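Side-chain contacts in protein ACDH-11, isoform b (Caenorhabditis elegans, PDB 4Y9J), which belongs to the acyl-CoA dehydrogenase family of flavoproteins and binds flavin-adenine dinucleotide within a fold of helical domains and a beta-sheet domain: residues H81-A84 with R88-K91; E75-E80 with Q282-E287; R458-S461 with I466-A469; A375-G380 with G471-Q476; F135-G140 with M327-S332. One frame throughout, in Å; residues are numbered along the deposited sequence.

Contact 1: residues H81-A84 with R88-K91; sequences HQDA and RVDK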
# COMPACT_ATOMS: atom_id res chain seq x y z
N HIS B 81 -8.35 14.02 -4.08
CA HIS B 81 -8.63 15.31 -4.67
C HIS B 81 -9.94 15.31 -5.41
O HIS B 81 -10.70 16.27 -5.27
CB HIS B 81 -7.54 15.78 -5.65
CG HIS B 81 -6.22 16.13 -5.01
ND1 HIS B 81 -6.10 16.80 -3.81
CD2 HIS B 81 -4.95 15.96 -5.47
CE1 HIS B 81 -4.82 16.99 -3.52
NE2 HIS B 81 -4.10 16.47 -4.50
N GLN B 82 -10.12 14.32 -6.28
CA GLN B 82 -11.22 14.27 -7.22
C GLN B 82 -12.09 13.06 -6.90
O GLN B 82 -11.63 12.07 -6.31
CB GLN B 82 -10.70 14.07 -8.70
CG GLN B 82 -9.30 14.66 -9.03
CD GLN B 82 -9.21 16.18 -8.97
OE1 GLN B 82 -8.12 16.80 -8.69
NE2 GLN B 82 -10.34 16.79 -9.16
N ASP B 83 -13.34 13.15 -7.30
CA ASP B 83 -14.24 12.01 -7.34
C ASP B 83 -13.97 11.27 -8.64
O ASP B 83 -13.02 11.58 -9.33
CB ASP B 83 -15.70 12.47 -7.14
CG ASP B 83 -16.32 13.16 -8.30
OD1 ASP B 83 -15.79 13.17 -9.48
OD2 ASP B 83 -17.51 13.55 -8.14
N ALA B 84 -14.79 10.32 -9.04
CA ALA B 84 -14.45 9.49 -10.16
C ALA B 84 -14.91 10.09 -11.47
O ALA B 84 -14.70 9.50 -12.51
CB ALA B 84 -15.09 8.11 -9.98
N ARG B 88 -13.73 18.19 -8.35
CA ARG B 88 -12.80 18.34 -7.27
C ARG B 88 -13.58 18.30 -5.94
O ARG B 88 -14.54 19.02 -5.80
CB ARG B 88 -12.17 19.70 -7.39
CG ARG B 88 -11.27 19.98 -6.24
CD ARG B 88 -9.90 19.52 -6.59
NE ARG B 88 -9.07 19.59 -5.40
CZ ARG B 88 -7.76 19.79 -5.40
NH1 ARG B 88 -7.07 20.02 -6.54
NH2 ARG B 88 -7.15 19.83 -4.28
N VAL B 89 -13.21 17.42 -5.04
CA VAL B 89 -13.95 17.18 -3.80
C VAL B 89 -13.12 17.27 -2.54
O VAL B 89 -13.67 17.57 -1.49
CB VAL B 89 -14.72 15.83 -3.79
CG1 VAL B 89 -15.81 15.79 -4.87
CG2 VAL B 89 -13.78 14.65 -3.92
N ASP B 90 -11.80 17.10 -2.62
CA ASP B 90 -10.94 17.22 -1.44
C ASP B 90 -11.48 16.31 -0.31
O ASP B 90 -11.70 16.72 0.82
CB ASP B 90 -10.88 18.70 -1.01
CG ASP B 90 -10.11 19.63 -2.04
OD1 ASP B 90 -8.94 19.63 -1.94
OD2 ASP B 90 -10.66 20.38 -2.91
N LYS B 91 -11.67 15.05 -0.61
CA LYS B 91 -12.28 14.18 0.40
C LYS B 91 -11.20 13.67 1.34
O LYS B 91 -10.24 13.03 0.89
CB LYS B 91 -13.02 13.03 -0.28
CG LYS B 91 -13.61 12.05 0.73
CD LYS B 91 -14.70 11.18 0.13
CE LYS B 91 -14.02 9.94 -0.38
NZ LYS B 91 -15.02 8.96 -0.90
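The carbonyl oxygen of H81 is gripped by two successive backbone amides. V89 N donates to H81 O at 2.8 Å, and D90 N reaches the same H81 O at 3.0 Å, coming from above the carbonyl plane. Two residues thus stand opposite one, in the manner of a beta bulge, and beyond it Q82 and R88 form a non-hydrogen-bonded antiparallel pair. D90 has a positive phi (52°), which aspartate tolerates better than most residues. Its carboxylate is held side-on by R88: NE donates to D90 OD2 at 3.1 Å, and R88 NH2 makes a salt bridge to D90 OD1 at 3.0 Å, nearly in the guanidinium plane. The bend of R88 at chi2 (91°) brings the guanidinium beside the H81 ring, with NH1 over one face towards the rim and the two planes 33° apart. H81 ND1 and R88 NH2 lie 3.2 Å apart but make no hydrogen bond, because the angle is poor. Farther along, the methyl V89 CG1 rests on D83 CB at 4.0 Å. D90 OD1 also accepts from M271 N, and Q270 packs on R88 and D90, so strand 269-274 flanks this hairpin of strands 78-80 and 88-93, while Q82 leans on V272 of the second subunit.

Contact 2: residues E75-E80 with Q282-E287; sequences EQPRLE and QLPTAE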
# COMPACT_ATOMS: atom_id res chain seq x y z
N GLU B 75 -4.41 2.87 10.64
CA GLU B 75 -5.24 3.27 9.49
C GLU B 75 -5.17 4.79 9.34
O GLU B 75 -6.08 5.54 9.74
CB GLU B 75 -6.70 2.84 9.63
CG GLU B 75 -6.85 1.36 9.66
CD GLU B 75 -6.68 0.63 8.33
OE1 GLU B 75 -6.59 1.28 7.22
OE2 GLU B 75 -6.69 -0.66 8.42
N GLN B 76 -4.10 5.22 8.70
CA GLN B 76 -3.79 6.63 8.63
C GLN B 76 -4.65 7.37 7.64
O GLN B 76 -5.22 6.78 6.75
CB GLN B 76 -2.33 6.75 8.21
CG GLN B 76 -1.43 6.15 9.29
CD GLN B 76 0.03 5.94 8.81
OE1 GLN B 76 0.49 6.55 7.82
NE2 GLN B 76 0.75 5.14 9.56
N PRO B 77 -4.79 8.67 7.80
CA PRO B 77 -5.66 9.46 6.94
C PRO B 77 -5.20 9.48 5.49
O PRO B 77 -3.98 9.44 5.23
CB PRO B 77 -5.55 10.89 7.50
CG PRO B 77 -4.77 10.78 8.71
CD PRO B 77 -4.21 9.46 8.91
N ARG B 78 -6.15 9.63 4.60
CA ARG B 78 -5.89 9.76 3.18
C ARG B 78 -6.72 10.88 2.62
O ARG B 78 -7.72 11.31 3.22
CB ARG B 78 -6.24 8.44 2.42
CG ARG B 78 -5.50 7.24 2.95
CD ARG B 78 -5.85 5.92 2.21
NE ARG B 78 -6.99 5.16 2.76
CZ ARG B 78 -8.17 5.07 2.15
NH1 ARG B 78 -8.41 5.75 1.03
NH2 ARG B 78 -9.14 4.32 2.67
N LEU B 79 -6.26 11.41 1.49
CA LEU B 79 -6.87 12.53 0.78
C LEU B 79 -7.12 12.17 -0.66
O LEU B 79 -6.21 11.62 -1.33
CB LEU B 79 -5.96 13.76 0.87
CG LEU B 79 -6.32 14.93 0.00
CD1 LEU B 79 -7.68 15.49 0.45
CD2 LEU B 79 -5.23 16.03 -0.02
N GLU B 80 -8.33 12.37 -1.15
CA GLU B 80 -8.66 12.24 -2.57
C GLU B 80 -9.11 13.51 -3.13
O GLU B 80 -10.14 14.05 -2.72
CB GLU B 80 -9.76 11.22 -2.78
CG GLU B 80 -9.33 9.83 -2.37
CD GLU B 80 -10.41 8.75 -2.43
OE1 GLU B 80 -11.58 9.02 -2.78
OE2 GLU B 80 -10.06 7.61 -2.07
N GLN B 282 -1.15 9.59 12.68
CA GLN B 282 -2.56 9.52 12.97
C GLN B 282 -3.30 10.78 12.56
O GLN B 282 -4.49 10.72 12.18
CB GLN B 282 -2.84 9.28 14.48
CG GLN B 282 -1.96 8.26 15.21
CD GLN B 282 -0.66 8.87 15.76
OE1 GLN B 282 -0.14 9.86 15.27
NE2 GLN B 282 -0.17 8.25 16.75
N LEU B 283 -2.61 11.90 12.70
CA LEU B 283 -3.17 13.24 12.54
C LEU B 283 -3.18 13.71 11.08
O LEU B 283 -2.13 13.68 10.43
CB LEU B 283 -2.29 14.17 13.41
CG LEU B 283 -2.49 15.65 13.25
CD1 LEU B 283 -3.76 16.07 13.93
CD2 LEU B 283 -1.34 16.35 13.96
N PRO B 284 -4.31 14.21 10.56
CA PRO B 284 -4.19 14.67 9.18
C PRO B 284 -3.59 16.07 9.13
O PRO B 284 -4.17 16.98 9.72
CB PRO B 284 -5.61 14.71 8.70
CG PRO B 284 -6.44 14.66 9.93
CD PRO B 284 -5.69 14.04 11.00
N THR B 285 -2.44 16.21 8.56
CA THR B 285 -1.81 17.53 8.42
C THR B 285 -1.69 17.80 6.94
O THR B 285 -1.07 17.04 6.20
CB THR B 285 -0.43 17.59 9.14
OG1 THR B 285 -0.56 17.28 10.54
CG2 THR B 285 0.27 18.91 8.91
N ALA B 286 -2.27 18.90 6.49
CA ALA B 286 -2.31 19.25 5.08
C ALA B 286 -1.60 20.51 4.75
O ALA B 286 -1.31 21.36 5.62
CB ALA B 286 -3.80 19.40 4.66
N GLU B 287 -1.34 20.69 3.47
CA GLU B 287 -1.07 22.01 2.92
C GLU B 287 -2.37 22.53 2.31
O GLU B 287 -3.04 21.80 1.55
CB GLU B 287 -0.01 21.95 1.83
CG GLU B 287 1.30 21.35 2.32
CD GLU B 287 2.33 21.06 1.24
OE1 GLU B 287 2.21 21.60 0.09
OE2 GLU B 287 3.26 20.27 1.61
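P77 and P284 meet through their rings, P77 CB standing 4.0 Å from P284 CB. The neighbouring P77 CG also lies 3.5 Å from Q282 O, so the P77 ring covers the backbone from Q282 to P284 as well as the P284 ring. No hydrogen bond crosses between the segments. Proline suits both places: it offers a compact apolar surface, has no N-H to satisfy, and keeps each chain extended where it leads into a strand. The pair joins two parts of the acyl-CoA dehydrogenase fold, the N-terminal helical region, here just after helix 44-74, and the beta-sheet middle domain, where strand 285-298 begins. Farther along, the CB atoms of L79 and A286 each point towards the opposite segment, and both side chains pack on L274 of strand 269-274. The CB of Q282 points away from segment 75-80; its NE2 is hydrogen-bonded to D438 OD2, and the side chain lies against A72 and E73 of helix 44-74. One residue beyond P284, T285 touches the flavin-adenine dinucleotide, and its OG1 is hydrogen-bonded to K277 NZ and S225 OG. Close to P77 in sequence, R78 NH2 forms a salt bridge with E75 OE2 of the third subunit, and E75 OE2 meets R78 of that subunit in return.

Contact 3: residues R458-S461 with I466-A469; sequences RVFS and ILLA. With UCC (S-{(3S,5R,9R)-1-[(2R,3S,4R,5R)-5-(6-amino-9H-purin-9-yl)-4-hydroxy-3-(phosphonooxy)tetrahydrofuran-2-yl]-3,5,9-trihydroxy-8,8-dimethyl-3,5-dioxido-10,14-dioxo-2,4,6-trioxa-11,15-diaza-3lambda~5~,5lambda~5~-diphosphaheptadecan-17-yl} undecanethioate), chain F.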
# COMPACT_ATOMS: atom_id res chain seq x y z
N ARG B 458 12.37 37.55 25.43
CA ARG B 458 11.34 38.56 25.27
C ARG B 458 10.63 38.82 26.62
O ARG B 458 10.29 39.99 26.95
CB ARG B 458 10.35 38.10 24.20
CG ARG B 458 9.08 38.96 24.06
CD ARG B 458 8.02 38.16 23.29
NE ARG B 458 8.31 38.13 21.87
CZ ARG B 458 8.64 37.06 21.14
NH1 ARG B 458 8.68 35.82 21.64
NH2 ARG B 458 8.90 37.25 19.85
N VAL B 459 10.39 37.75 27.39
CA VAL B 459 9.78 37.89 28.73
C VAL B 459 10.57 38.85 29.61
O VAL B 459 9.98 39.74 30.27
CB VAL B 459 9.48 36.55 29.42
CG1 VAL B 459 8.85 36.82 30.80
CG2 VAL B 459 8.49 35.78 28.60
N PHE B 460 11.87 38.69 29.65
CA PHE B 460 12.77 39.60 30.46
C PHE B 460 12.89 41.04 29.93
O PHE B 460 13.09 41.99 30.68
CB PHE B 460 14.14 38.96 30.58
CG PHE B 460 14.15 37.75 31.47
CD1 PHE B 460 13.90 37.86 32.81
CD2 PHE B 460 14.46 36.52 31.00
CE1 PHE B 460 13.95 36.76 33.65
CE2 PHE B 460 14.53 35.42 31.84
CZ PHE B 460 14.24 35.53 33.15
N SER B 461 12.65 41.20 28.64
CA SER B 461 12.80 42.46 27.93
C SER B 461 11.74 43.54 28.08
O SER B 461 12.01 44.68 27.78
CB SER B 461 12.92 42.14 26.44
OG SER B 461 14.12 41.41 26.27
N ILE B 466 11.13 40.48 36.04
CA ILE B 466 10.84 39.04 35.99
C ILE B 466 11.86 38.31 36.85
O ILE B 466 11.52 37.40 37.58
CB ILE B 466 10.78 38.44 34.54
CG1 ILE B 466 9.43 38.71 33.87
CG2 ILE B 466 10.81 36.96 34.60
CD1 ILE B 466 9.30 40.14 33.39
N LEU B 467 13.12 38.71 36.80
CA LEU B 467 14.12 38.02 37.61
C LEU B 467 13.90 38.13 39.13
O LEU B 467 14.01 37.15 39.86
CB LEU B 467 15.50 38.52 37.26
CG LEU B 467 16.61 37.57 37.71
CD1 LEU B 467 16.64 36.47 36.68
CD2 LEU B 467 17.97 38.29 37.94
N LEU B 468 13.62 39.33 39.62
CA LEU B 468 13.26 39.51 41.03
C LEU B 468 12.09 38.60 41.46
O LEU B 468 12.11 37.89 42.51
CB LEU B 468 12.83 40.95 41.27
CG LEU B 468 12.37 41.19 42.70
CD1 LEU B 468 13.52 40.98 43.67
CD2 LEU B 468 11.75 42.60 42.91
N ALA B 469 11.05 38.65 40.62
CA ALA B 469 9.87 37.82 40.82
C ALA B 469 10.19 36.33 40.87
O ALA B 469 9.70 35.62 41.75
CB ALA B 469 8.89 38.07 39.68
OA1 UCC F . 2.87 24.32 15.36
CA1 UCC F . 1.60 24.57 15.37
CA2 UCC F . 0.43 23.60 15.59
CA3 UCC F . 0.69 22.26 16.19
CA4 UCC F . -0.41 21.86 17.22
CA5 UCC F . 0.19 21.84 18.63
CA6 UCC F . -0.28 20.67 19.42
CA7 UCC F . 0.32 20.65 20.81
CA8 UCC F . -0.48 19.52 21.34
CA9 UCC F . 0.14 18.46 22.07
C10 UCC F . 0.10 17.16 21.39
C11 UCC F . 1.58 16.87 21.19
S UCC F . 0.91 26.07 15.08
CP1 UCC F . 2.24 27.28 14.73
CP2 UCC F . 3.21 27.50 15.85
NP1 UCC F . 4.07 28.68 15.62
CP3 UCC F . 4.76 29.14 16.66
OP1 UCC F . 4.82 28.59 17.76
CP4 UCC F . 5.45 30.48 16.48
CP5 UCC F . 6.93 30.35 16.89
NP2 UCC F . 7.41 31.72 16.85
CP6 UCC F . 7.27 32.60 17.84
OP2 UCC F . 6.81 32.31 18.94
CP8 UCC F . 7.84 33.97 17.55
OP3 UCC F . 8.60 34.42 18.72
CPB UCC F . 6.85 35.09 17.37
CP7 UCC F . 5.65 35.20 18.32
CP9 UCC F . 5.96 34.49 16.20
CPA UCC F . 7.37 36.27 16.52
O7 UCC F . 6.31 37.25 16.35
P2 UCC F . 6.68 38.79 15.98
O21 UCC F . 5.41 39.60 15.80
O22 UCC F . 7.81 38.71 14.95
O6 UCC F . 7.45 39.21 17.35
P1 UCC F . 7.05 40.33 18.42
O11 UCC F . 7.00 41.72 17.81
O12 UCC F . 7.99 40.05 19.55
O5' UCC F . 5.52 39.81 18.82
C5' UCC F . 4.37 40.66 18.58
C4' UCC F . 3.52 40.85 19.85
C3' UCC F . 4.33 41.51 20.97
O3' UCC F . 3.39 42.25 21.70
P3 UCC F . 3.45 43.83 21.79
O33 UCC F . 2.20 44.14 22.58
O32 UCC F . 3.25 44.29 20.37
O31 UCC F . 4.81 44.12 22.46
C2' UCC F . 4.85 40.37 21.83
O2' UCC F . 4.97 40.66 23.22
O4' UCC F . 3.11 39.57 20.36
C1' UCC F . 3.67 39.40 21.65
N9 UCC F . 3.96 37.98 21.91
C4 UCC F . 3.50 37.36 22.98
N3 UCC F . 2.68 37.67 24.01
C8 UCC F . 4.76 37.18 21.17
N7 UCC F . 4.79 35.96 21.75
C5 UCC F . 4.03 36.00 22.86
C6 UCC F . 3.59 35.03 23.91
N6 UCC F . 4.04 33.75 23.85
N1 UCC F . 2.80 35.50 24.93
C2 UCC F . 2.38 36.78 24.96
O HOH W 1 13.11 41.54 33.67
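F460 and I466 are the closest backbone pair, their CA atoms 5.9 Å apart, where helix 449-461 gives way through a short connection to helix 466-478. No direct hydrogen bond crosses this corner, but a water does: it donates to F460 O at 3.0 Å and accepts from I466 N at 3.3 Å, serving a carbonyl and an amide near the helix ends. I466 is the branched wedge. Its CG2 presses obliquely against F460 CE1 at 3.3 Å. The I466 and V459 side chains cross at about a right angle, I466 CG1 3.7 Å from V459 CG1, and I466 CD1 comes to 3.2 Å from V459 O. L467 CD1 approaches F460 CE1 at 4.1 Å, while the L467 amide nitrogen lies at the edge of the ring. Branching at CB thus lets isoleucine meet both F460 and V459. R458 takes no part in this apolar contact; its chain, bent at chi3 (-76°), reaches UCC. Its NE and NH2 share the diphosphate oxygen O12 of UCC, R458 NH2 at 3.0 Å, and NH1 and NH2 both donate to the hydroxyl OP3. Adenine atom C8 lies over one guanidinium face. With D455 also bridged to NH1, the arginine is probably held in place and positively charged, matching the phosphate it binds.

Contact 4: residues A375-G380 with G471-Q476; sequences AARLLG and GKRVEQ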
# COMPACT_ATOMS: atom_id res chain seq x y z
N ALA B 375 2.68 25.27 36.41
CA ALA B 375 2.05 26.03 35.29
C ALA B 375 0.48 25.96 35.30
O ALA B 375 -0.17 26.96 35.09
CB ALA B 375 2.64 25.57 33.96
N ALA B 376 -0.09 24.78 35.53
CA ALA B 376 -1.53 24.57 35.62
C ALA B 376 -2.13 25.39 36.76
O ALA B 376 -3.15 26.03 36.59
CB ALA B 376 -1.83 23.10 35.86
N ARG B 377 -1.48 25.32 37.92
CA ARG B 377 -1.83 26.16 39.11
C ARG B 377 -1.85 27.62 38.76
O ARG B 377 -2.84 28.32 39.03
CB ARG B 377 -0.86 25.93 40.25
CG ARG B 377 -1.21 26.58 41.55
CD ARG B 377 -0.14 26.39 42.62
NE ARG B 377 1.06 27.20 42.37
CZ ARG B 377 1.24 28.44 42.78
NH1 ARG B 377 0.29 29.04 43.48
NH2 ARG B 377 2.34 29.08 42.47
N LEU B 378 -0.76 28.11 38.18
CA LEU B 378 -0.61 29.53 37.83
C LEU B 378 -1.60 29.97 36.74
O LEU B 378 -2.09 31.10 36.77
CB LEU B 378 0.81 29.86 37.32
CG LEU B 378 1.92 29.74 38.39
CD1 LEU B 378 3.28 29.69 37.69
CD2 LEU B 378 1.83 30.86 39.37
N LEU B 379 -1.96 29.05 35.86
CA LEU B 379 -2.93 29.38 34.80
C LEU B 379 -4.29 29.57 35.42
O LEU B 379 -5.03 30.51 35.12
CB LEU B 379 -2.98 28.28 33.74
CG LEU B 379 -3.99 28.46 32.59
CD1 LEU B 379 -3.70 29.73 31.81
CD2 LEU B 379 -3.99 27.24 31.67
N GLY B 380 -4.65 28.62 36.28
CA GLY B 380 -5.92 28.70 36.98
C GLY B 380 -6.08 29.96 37.82
O GLY B 380 -7.14 30.65 37.74
N GLY B 471 13.07 35.09 41.71
CA GLY B 471 13.79 34.91 42.98
C GLY B 471 12.81 34.80 44.18
O GLY B 471 12.96 33.95 45.12
N LYS B 472 11.79 35.65 44.16
CA LYS B 472 10.71 35.61 45.18
C LYS B 472 9.96 34.28 45.19
O LYS B 472 9.78 33.70 46.28
CB LYS B 472 9.71 36.72 44.96
CG LYS B 472 10.28 38.05 45.32
CD LYS B 472 9.29 39.16 45.12
CE LYS B 472 9.97 40.43 45.60
NZ LYS B 472 9.05 41.56 45.38
N ARG B 473 9.53 33.80 44.01
CA ARG B 473 8.88 32.48 43.92
C ARG B 473 9.79 31.35 44.46
O ARG B 473 9.38 30.52 45.31
CB ARG B 473 8.38 32.21 42.48
CG ARG B 473 7.61 30.90 42.27
CD ARG B 473 6.38 30.80 43.15
NE ARG B 473 5.70 29.51 43.06
CZ ARG B 473 5.21 28.84 44.11
NH1 ARG B 473 5.35 29.31 45.32
NH2 ARG B 473 4.58 27.70 43.96
N VAL B 474 11.04 31.33 44.00
CA VAL B 474 11.93 30.29 44.47
C VAL B 474 12.08 30.33 45.98
O VAL B 474 12.00 29.30 46.62
CB VAL B 474 13.32 30.36 43.83
CG1 VAL B 474 14.25 29.34 44.48
CG2 VAL B 474 13.23 30.08 42.36
N GLU B 475 12.28 31.50 46.54
CA GLU B 475 12.39 31.60 48.02
C GLU B 475 11.09 31.18 48.78
O GLU B 475 11.19 30.55 49.92
CB GLU B 475 12.88 32.97 48.45
CG GLU B 475 11.99 34.10 47.98
CD GLU B 475 11.48 35.06 49.07
OE1 GLU B 475 12.32 35.69 49.75
OE2 GLU B 475 10.22 35.19 49.19
N GLN B 476 9.91 31.43 48.17
CA GLN B 476 8.69 30.90 48.82
C GLN B 476 8.74 29.39 48.95
O GLN B 476 8.41 28.79 50.01
CB GLN B 476 7.46 31.23 47.99
CG GLN B 476 7.19 32.71 47.85
CD GLN B 476 5.98 33.03 46.99
OE1 GLN B 476 5.57 32.28 46.12
NE2 GLN B 476 5.38 34.16 47.28
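R377 reaches from helix 352-383 towards R473 on helix 466-478, and its tip makes the contact. CB points at the other helix, and CG and CD continue straight out, since chi1 and chi2 are both extended. The chain then bends at chi3 (73°), turning the guanidinium aside. NE forms a salt bridge with E374 OE1, one turn earlier in the same helix, and stands 3.9 Å from R473 NH2. R377 CZ follows at 3.6 Å from that same R473 NH2. NH1 looks towards E391 OE2, a long and weak ion pair. NH2 goes farthest, 3.0 Å from R473 NH2, and sits over one face of the R473 guanidinium, whose plane is turned 53° from its own. Both nitrogens are donors, so no bond joins them. E374 probably makes the closeness tolerable: its OE2 forms a salt bridge with R473 NE, and its carboxylate would offset both positive charges. Arginine suits both positions because its several N-H groups can serve more than one acceptor. R473 NH1 donates to Q476 OE1 at 3.1 Å, one turn on in its own helix, which helps fix the rotation of the guanidinium. Y535 of helix 524-545 packs on both R473 and L378. An arginine-glutamate-arginine cluster thus ties helix 352-383, part of the C-terminal helical domain of the acyl-CoA dehydrogenase fold, to helix 466-478.

Contact 5: residues F135-G140 with M327-S332; sequences FSPSAG and MRRIIS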
# COMPACT_ATOMS: atom_id res chain seq x y z
N PHE B 135 -4.58 11.18 29.02
CA PHE B 135 -5.08 10.96 27.66
C PHE B 135 -3.94 10.90 26.66
O PHE B 135 -3.90 10.01 25.79
CB PHE B 135 -6.10 12.09 27.28
CG PHE B 135 -6.71 11.96 25.92
CD1 PHE B 135 -7.40 10.80 25.56
CD2 PHE B 135 -6.60 12.98 25.00
CE1 PHE B 135 -8.02 10.67 24.34
CE2 PHE B 135 -7.20 12.84 23.73
CZ PHE B 135 -7.92 11.71 23.43
N SER B 136 -2.99 11.84 26.80
CA SER B 136 -2.06 12.16 25.69
C SER B 136 -1.30 10.97 25.04
O SER B 136 -1.31 10.85 23.82
CB SER B 136 -1.13 13.28 26.15
OG SER B 136 -0.53 13.87 25.01
N PRO B 137 -0.69 10.07 25.84
CA PRO B 137 0.03 8.99 25.21
C PRO B 137 -0.86 7.88 24.65
O PRO B 137 -0.37 7.04 23.91
CB PRO B 137 0.92 8.44 26.33
CG PRO B 137 0.27 8.87 27.61
CD PRO B 137 -0.42 10.14 27.29
N SER B 138 -2.14 7.89 24.96
CA SER B 138 -3.06 7.01 24.26
C SER B 138 -3.98 7.62 23.22
O SER B 138 -4.86 6.92 22.70
CB SER B 138 -3.97 6.38 25.30
OG SER B 138 -3.19 5.56 26.14
N ALA B 139 -3.78 8.89 22.90
CA ALA B 139 -4.76 9.67 22.21
C ALA B 139 -4.76 9.49 20.72
O ALA B 139 -5.61 10.02 20.05
CB ALA B 139 -4.51 11.16 22.51
N GLY B 140 -3.79 8.78 20.20
CA GLY B 140 -3.64 8.70 18.74
C GLY B 140 -3.51 10.08 18.13
O GLY B 140 -4.01 10.33 17.07
N MET B 327 7.21 10.48 28.13
CA MET B 327 8.24 10.13 29.11
C MET B 327 7.69 9.18 30.17
O MET B 327 8.23 8.09 30.43
CB MET B 327 8.81 11.39 29.72
CG MET B 327 9.54 12.28 28.73
SD MET B 327 9.77 14.05 29.17
CE MET B 327 10.65 13.82 30.63
N ARG B 328 6.57 9.53 30.76
CA ARG B 328 5.94 8.65 31.76
C ARG B 328 5.51 7.33 31.14
O ARG B 328 5.67 6.27 31.77
CB ARG B 328 4.76 9.35 32.40
CG ARG B 328 3.84 8.46 33.28
CD ARG B 328 4.53 7.81 34.44
NE ARG B 328 5.13 8.83 35.31
CZ ARG B 328 6.31 8.75 35.91
NH1 ARG B 328 7.08 7.68 35.75
NH2 ARG B 328 6.72 9.76 36.70
N ARG B 329 4.93 7.37 29.95
CA ARG B 329 4.46 6.13 29.33
C ARG B 329 5.63 5.10 29.13
O ARG B 329 5.52 3.94 29.50
CB ARG B 329 3.69 6.40 28.02
CG ARG B 329 3.25 5.16 27.27
CD ARG B 329 2.32 4.31 28.13
NE ARG B 329 1.04 4.99 28.46
CZ ARG B 329 -0.05 4.97 27.69
NH1 ARG B 329 -0.03 4.42 26.48
NH2 ARG B 329 -1.15 5.60 28.10
N ILE B 330 6.73 5.55 28.58
CA ILE B 330 7.84 4.67 28.33
C ILE B 330 8.40 4.14 29.61
O ILE B 330 8.72 2.98 29.68
CB ILE B 330 8.87 5.27 27.34
CG1 ILE B 330 9.74 4.15 26.73
CG2 ILE B 330 9.78 6.24 28.04
CD1 ILE B 330 8.95 3.17 25.89
N ILE B 331 8.46 4.93 30.67
CA ILE B 331 8.98 4.47 31.91
C ILE B 331 8.00 3.46 32.54
O ILE B 331 8.40 2.46 33.09
CB ILE B 331 9.21 5.67 32.88
CG1 ILE B 331 10.30 6.62 32.39
CG2 ILE B 331 9.50 5.19 34.31
CD1 ILE B 331 10.39 7.87 33.28
N SER B 332 6.70 3.75 32.49
CA SER B 332 5.71 2.79 32.97
C SER B 332 5.81 1.44 32.25
O SER B 332 5.70 0.37 32.88
CB SER B 332 4.27 3.37 32.82
OG SER B 332 3.32 2.49 33.39
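R329 reaches P137 and S138 by bending twice: chi1 is extended, but chi2 (60°) and chi3 (64°) both turn, carrying the guanidinium outward across P137 with its NH2 edge at S138. This joins the N-terminal helical domain of the acyl-CoA dehydrogenase fold, at the turn after helix 121-135, to the long helix 304-338 of the C-terminal domain. The CB and CG side of the P137 ring covers one guanidinium face, with P137 CB over its centre and 3.8 Å above the plane. P137 CG is 3.6 Å from R329 NH2, and P137 CB also touches R329 CB at 3.8 Å. A proline is apt here, presenting a compact, rigid apolar ring to the guanidinium. S138, whose amide bonds back to F135 O at 2.9 Å, meets the same group at its edge. R329 NH2 donates to S138 OG at 2.8 Å, nearly straight at 166°. Serine is small enough for this buried place beside I61 and V65 of helix 44-74. The buried charge of R329 has its counterpart in E66 of that helix, whose OE1 forms a salt bridge with R329 NH1 and a hydrogen bond with S138 OG.

Contacts 1 and 2 share the two-stranded sheet of strands 78-80 and 88-93, their centres 14 Å apart, with K91 N probably bonded to E80 O. Contacts 3 and 4 both use helix 466-478, also 14 Å apart, on the opposite side of the chain's centre. Contact 5 is the most central and touches contact 2 where Q282 CB meets G140 O. Along the chain, 75-80 and 135-140 pair in that order with 282-287 and 327-332. Contacts 2 and 5 join N-terminal residues to the middle and C-terminal domains respectively, whereas contact 1 is a local hairpin at the surface. Only contacts 2 and 3 include ligand-pocket residues.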